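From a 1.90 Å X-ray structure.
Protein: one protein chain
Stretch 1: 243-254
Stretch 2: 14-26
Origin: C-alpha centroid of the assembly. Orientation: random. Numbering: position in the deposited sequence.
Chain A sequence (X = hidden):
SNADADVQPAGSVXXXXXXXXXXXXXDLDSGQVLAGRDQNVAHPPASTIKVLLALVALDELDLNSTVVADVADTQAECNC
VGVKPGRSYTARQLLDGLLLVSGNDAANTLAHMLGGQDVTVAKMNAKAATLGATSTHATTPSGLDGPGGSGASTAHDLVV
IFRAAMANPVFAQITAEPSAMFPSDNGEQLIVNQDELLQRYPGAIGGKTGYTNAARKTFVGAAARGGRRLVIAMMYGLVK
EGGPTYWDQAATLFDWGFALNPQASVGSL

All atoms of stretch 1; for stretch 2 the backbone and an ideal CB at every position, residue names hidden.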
# COMPACT_ATOMS: atom_id res chain seq x y z
N GLY A 243 -7.14 -1.80 -23.04
CA GLY A 243 -7.77 -2.57 -21.98
C GLY A 243 -8.01 -1.63 -20.82
O GLY A 243 -7.61 -0.47 -20.88
N PRO A 244 -8.69 -2.12 -19.76
CA PRO A 244 -8.84 -1.29 -18.56
C PRO A 244 -7.49 -1.10 -17.88
O PRO A 244 -6.66 -2.02 -17.90
CB PRO A 244 -9.74 -2.14 -17.66
CG PRO A 244 -10.45 -3.10 -18.59
CD PRO A 244 -9.46 -3.37 -19.69
N THR A 245 -7.26 0.08 -17.31
CA THR A 245 -6.05 0.35 -16.53
C THR A 245 -6.29 -0.10 -15.10
O THR A 245 -7.39 -0.51 -14.74
CB THR A 245 -5.74 1.85 -16.48
OG1 THR A 245 -6.80 2.53 -15.79
CG2 THR A 245 -5.60 2.42 -17.89
N TYR A 246 -5.26 -0.01 -14.26
CA TYR A 246 -5.45 -0.37 -12.87
C TYR A 246 -6.41 0.60 -12.20
O TYR A 246 -7.17 0.21 -11.31
CB TYR A 246 -4.11 -0.45 -12.12
CG TYR A 246 -3.72 -1.86 -11.71
CD1 TYR A 246 -3.87 -2.93 -12.59
CD2 TYR A 246 -3.20 -2.12 -10.45
CE1 TYR A 246 -3.53 -4.23 -12.22
CE2 TYR A 246 -2.84 -3.42 -10.07
CZ TYR A 246 -3.01 -4.46 -10.96
OH TYR A 246 -2.66 -5.75 -10.59
N TRP A 247 -6.41 1.86 -12.64
CA TRP A 247 -7.31 2.85 -12.04
C TRP A 247 -8.75 2.52 -12.40
O TRP A 247 -9.66 2.70 -11.58
CB TRP A 247 -6.97 4.28 -12.48
CG TRP A 247 -5.55 4.73 -12.19
CD1 TRP A 247 -4.66 5.24 -13.09
CD2 TRP A 247 -4.88 4.72 -10.91
NE1 TRP A 247 -3.47 5.53 -12.45
CE2 TRP A 247 -3.58 5.23 -11.12
CE3 TRP A 247 -5.25 4.33 -9.62
CZ2 TRP A 247 -2.65 5.36 -10.09
CZ3 TRP A 247 -4.33 4.46 -8.59
CH2 TRP A 247 -3.05 4.97 -8.83
N ASP A 248 -8.95 2.07 -13.64
CA ASP A 248 -10.26 1.66 -14.14
C ASP A 248 -10.82 0.50 -13.33
O ASP A 248 -11.96 0.54 -12.86
CB ASP A 248 -10.19 1.27 -15.63
CG ASP A 248 -10.02 2.47 -16.55
OD1 ASP A 248 -10.48 3.57 -16.20
OD2 ASP A 248 -9.44 2.29 -17.65
N GLN A 249 -10.01 -0.55 -13.16
CA GLN A 249 -10.47 -1.76 -12.49
C GLN A 249 -10.73 -1.50 -11.00
O GLN A 249 -11.64 -2.08 -10.42
CB GLN A 249 -9.48 -2.92 -12.68
CG GLN A 249 -9.74 -4.12 -11.78
CD GLN A 249 -8.97 -5.37 -12.21
OE1 GLN A 249 -7.80 -5.30 -12.59
NE2 GLN A 249 -9.64 -6.52 -12.16
N ALA A 250 -9.93 -0.62 -10.39
CA ALA A 250 -10.15 -0.28 -9.00
C ALA A 250 -11.50 0.41 -8.85
O ALA A 250 -12.25 0.11 -7.93
CB ALA A 250 -9.02 0.61 -8.46
N ALA A 251 -11.79 1.35 -9.74
CA ALA A 251 -13.05 2.07 -9.68
C ALA A 251 -14.20 1.09 -9.97
O ALA A 251 -15.27 1.18 -9.36
CB ALA A 251 -13.05 3.22 -10.67
N THR A 252 -13.97 0.17 -10.89
CA THR A 252 -14.97 -0.85 -11.22
C THR A 252 -15.28 -1.75 -10.01
O THR A 252 -16.45 -2.05 -9.74
CB THR A 252 -14.53 -1.69 -12.43
OG1 THR A 252 -14.67 -0.90 -13.61
CG2 THR A 252 -15.37 -2.95 -12.57
N LEU A 253 -14.25 -2.15 -9.27
CA LEU A 253 -14.44 -2.99 -8.09
C LEU A 253 -15.14 -2.26 -6.95
O LEU A 253 -16.04 -2.81 -6.32
CB LEU A 253 -13.11 -3.57 -7.60
CG LEU A 253 -12.58 -4.72 -8.47
CD1 LEU A 253 -11.22 -5.16 -7.98
CD2 LEU A 253 -13.57 -5.90 -8.46
N PHE A 254 -14.74 -1.01 -6.70
CA PHE A 254 -15.40 -0.19 -5.70
C PHE A 254 -16.87 0.03 -6.06
O PHE A 254 -17.76 -0.17 -5.21
CB PHE A 254 -14.68 1.16 -5.54
CG PHE A 254 -13.45 1.11 -4.64
CD1 PHE A 254 -13.50 0.51 -3.38
CD2 PHE A 254 -12.25 1.68 -5.06
CE1 PHE A 254 -12.37 0.48 -2.56
CE2 PHE A 254 -11.13 1.65 -4.25
CZ PHE A 254 -11.18 1.05 -3.00
N UNK A 14 -22.24 -9.66 -12.61
CA UNK A 14 -20.93 -10.18 -13.01
C UNK A 14 -19.86 -9.09 -12.97
O UNK A 14 -20.07 -7.98 -13.48
CB UNK A 14 -21.01 -10.78 -14.41
N UNK A 15 -18.73 -9.40 -12.34
CA UNK A 15 -17.63 -8.45 -12.21
C UNK A 15 -16.83 -8.39 -13.51
O UNK A 15 -16.34 -9.42 -13.98
CB UNK A 15 -16.72 -8.83 -11.04
N UNK A 16 -16.73 -7.20 -14.11
CA UNK A 16 -16.05 -7.05 -15.41
C UNK A 16 -14.61 -7.54 -15.34
O UNK A 16 -13.98 -7.45 -14.29
CB UNK A 16 -16.08 -5.59 -15.86
N UNK A 17 -14.10 -8.06 -16.45
CA UNK A 17 -12.72 -8.52 -16.49
C UNK A 17 -11.77 -7.33 -16.31
O UNK A 17 -12.11 -6.20 -16.66
CB UNK A 17 -12.43 -9.25 -17.80
N UNK A 18 -10.58 -7.60 -15.78
CA UNK A 18 -9.59 -6.56 -15.57
C UNK A 18 -8.18 -7.12 -15.57
O UNK A 18 -8.00 -8.34 -15.60
CB UNK A 18 -9.86 -5.83 -14.25
N UNK A 19 -7.17 -6.23 -15.56
CA UNK A 19 -5.77 -6.64 -15.65
C UNK A 19 -5.25 -7.40 -14.43
O UNK A 19 -4.33 -8.20 -14.59
CB UNK A 19 -4.90 -5.40 -15.87
N UNK A 20 -5.81 -7.16 -13.25
CA UNK A 20 -5.31 -7.81 -12.03
C UNK A 20 -5.60 -9.31 -12.05
O UNK A 20 -6.74 -9.71 -12.28
CB UNK A 20 -5.94 -7.17 -10.79
N UNK A 21 -4.59 -10.14 -11.81
CA UNK A 21 -4.81 -11.58 -11.82
C UNK A 21 -5.34 -12.13 -10.48
O UNK A 21 -5.98 -13.18 -10.46
CB UNK A 21 -3.50 -12.29 -12.18
N UNK A 22 -5.05 -11.44 -9.37
CA UNK A 22 -5.73 -11.74 -8.11
C UNK A 22 -6.24 -10.44 -7.52
O UNK A 22 -5.65 -9.39 -7.74
CB UNK A 22 -4.80 -12.46 -7.13
N UNK A 23 -7.34 -10.50 -6.78
CA UNK A 23 -7.90 -9.30 -6.16
C UNK A 23 -8.92 -9.71 -5.11
O UNK A 23 -9.33 -10.88 -5.05
CB UNK A 23 -8.54 -8.38 -7.21
N UNK A 24 -9.32 -8.75 -4.28
CA UNK A 24 -10.32 -9.01 -3.24
C UNK A 24 -11.05 -7.70 -2.98
O UNK A 24 -10.50 -6.64 -3.18
CB UNK A 24 -9.68 -9.56 -1.96
N UNK A 25 -12.32 -7.79 -2.58
CA UNK A 25 -13.10 -6.63 -2.19
C UNK A 25 -13.68 -6.95 -0.82
O UNK A 25 -14.36 -7.97 -0.65
CB UNK A 25 -14.19 -6.30 -3.21
N UNK A 26 -13.37 -6.12 0.16
CA UNK A 26 -13.79 -6.40 1.53
C UNK A 26 -14.34 -5.13 2.17
O UNK A 26 -14.13 -4.02 1.66
CB UNK A 26 -12.63 -6.96 2.35

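Position 14 has phi/psi of -55/132, and its ideal CB finds nothing of stretch 1 within 5.5 Å. Almost any residue would fit; the phi also permits proline, and the deposited residue is Pro14.

At position 15 CA-to-CB runs sideways, yet the ideal CB lies 5.0 Å from Leu253 CD2. An apolar side chain, branched or long, suits that methyl. Ile15 is found, its CG2 3.8 Å from Leu253 CD2.

Position 16 points toward the helix, its ideal CB 4.3 Å from Thr252 CG2. A small or medium apolar group would serve, and phi -58 admits a proline ring. Pro16 places CG 3.8 Å from Thr252 CG2.

Position 17 points away, with no stretch 1 atom near its ideal CB, so polar residues are as likely as any. It is Asp17, whose backbone O still sits 4.0 Å from Pro244 CG.

Position 18 is the most restrictive. The CA of position 18 lies 5.8 Å from Gln249 CA, and an ideal CB would fall 2.2 Å from Gln249 NE2, a clash. With the backbone and the amide where they are, only glycine fits. Gly18 brings its CA to 3.4 Å from Gln249 NE2.

Position 19 has phi/psi of -68/-28, and its sideways ideal CB is 4.1 Å from Tyr246 CE1 and 4.3 Å from Pro244 O. A compact apolar group suits, proline included. Pro19 sets CG 3.6 Å from Tyr246 CD1, at the ring edge, and CD 4.1 Å from Pro244 CB. Its N, 3.2 Å from Gln249 OE1, has no hydrogen to share.

Position 20 offers a backbone N to the same oxygen, while its ideal CB is tight, 3.2 Å from Gln249 OE1 and 3.6 Å from Tyr246 OH. A small residue is favoured. Ala20 N donates to Gln249 OE1 at 2.8 Å and 163°, a nearly straight hydrogen bond; the methyl CB lies 4.0 Å from Tyr246 CZ.

Positions 21 and 22 point away and are little constrained by stretch 1: Gln21 and Thr22.

Position 23, in the strand, points toward the helix, its ideal CB 4.3 Å from Leu253 CD1. Large apolar or aromatic groups suit. Trp23 lays a ring face beneath Leu253 CD2, which is 4.1 Å from the six-membered ring centroid and 16° off the normal, a CH-pi contact.

Position 24 points away, as strand alternation predicts: Ile24.

Position 25 turns back, its ideal CB 5.0 Å from Leu253 O; a medium apolar residue would reach the leucine. Val25 does, CG2 lying 3.9 Å from Leu253 CD2.

Position 26 is out of reach: Ala26.

Stretch 2 (14-26) PIPDGPAQTWIVA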
# COMPACT_ATOMS: atom_id res chain seq x y z
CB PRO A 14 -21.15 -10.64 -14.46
CG PRO A 14 -22.62 -10.92 -14.55
CD PRO A 14 -23.26 -9.90 -13.65
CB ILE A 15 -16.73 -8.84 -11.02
CG1 ILE A 15 -17.53 -8.73 -9.71
CG2 ILE A 15 -15.48 -7.97 -10.96
CD1 ILE A 15 -16.74 -9.08 -8.45
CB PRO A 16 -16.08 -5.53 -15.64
CG PRO A 16 -17.34 -5.08 -14.95
CD PRO A 16 -17.36 -5.94 -13.68
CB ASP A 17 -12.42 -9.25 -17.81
CG ASP A 17 -13.30 -10.47 -18.02
OD1 ASP A 17 -13.93 -10.94 -17.05
OD2 ASP A 17 -13.35 -10.97 -19.17
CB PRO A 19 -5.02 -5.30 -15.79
CG PRO A 19 -5.96 -4.28 -15.22
CD PRO A 19 -7.32 -4.77 -15.61
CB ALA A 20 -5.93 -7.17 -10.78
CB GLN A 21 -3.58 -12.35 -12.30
CG GLN A 21 -3.31 -12.16 -13.80
CD GLN A 21 -4.49 -12.56 -14.65
OE1 GLN A 21 -4.76 -13.75 -14.84
NE2 GLN A 21 -5.23 -11.57 -15.16
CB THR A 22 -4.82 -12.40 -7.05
OG1 THR A 22 -4.00 -11.40 -6.44
CG2 THR A 22 -3.95 -13.52 -7.68
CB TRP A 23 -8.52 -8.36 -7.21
CG TRP A 23 -9.48 -9.03 -8.17
CD1 TRP A 23 -9.21 -9.48 -9.43
CD2 TRP A 23 -10.87 -9.33 -7.93
NE1 TRP A 23 -10.33 -10.04 -9.99
CE2 TRP A 23 -11.36 -9.96 -9.09
CE3 TRP A 23 -11.73 -9.12 -6.85
CZ2 TRP A 23 -12.69 -10.39 -9.19
CZ3 TRP A 23 -13.05 -9.56 -6.95
CH2 TRP A 23 -13.51 -10.18 -8.11
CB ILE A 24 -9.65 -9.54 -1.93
CG1 ILE A 24 -10.70 -10.06 -0.94
CG2 ILE A 24 -8.75 -8.49 -1.28
CD1 ILE A 24 -10.09 -10.80 0.27
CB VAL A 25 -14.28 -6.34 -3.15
CG1 VAL A 25 -15.04 -5.09 -2.70
CG2 VAL A 25 -13.78 -6.16 -4.57
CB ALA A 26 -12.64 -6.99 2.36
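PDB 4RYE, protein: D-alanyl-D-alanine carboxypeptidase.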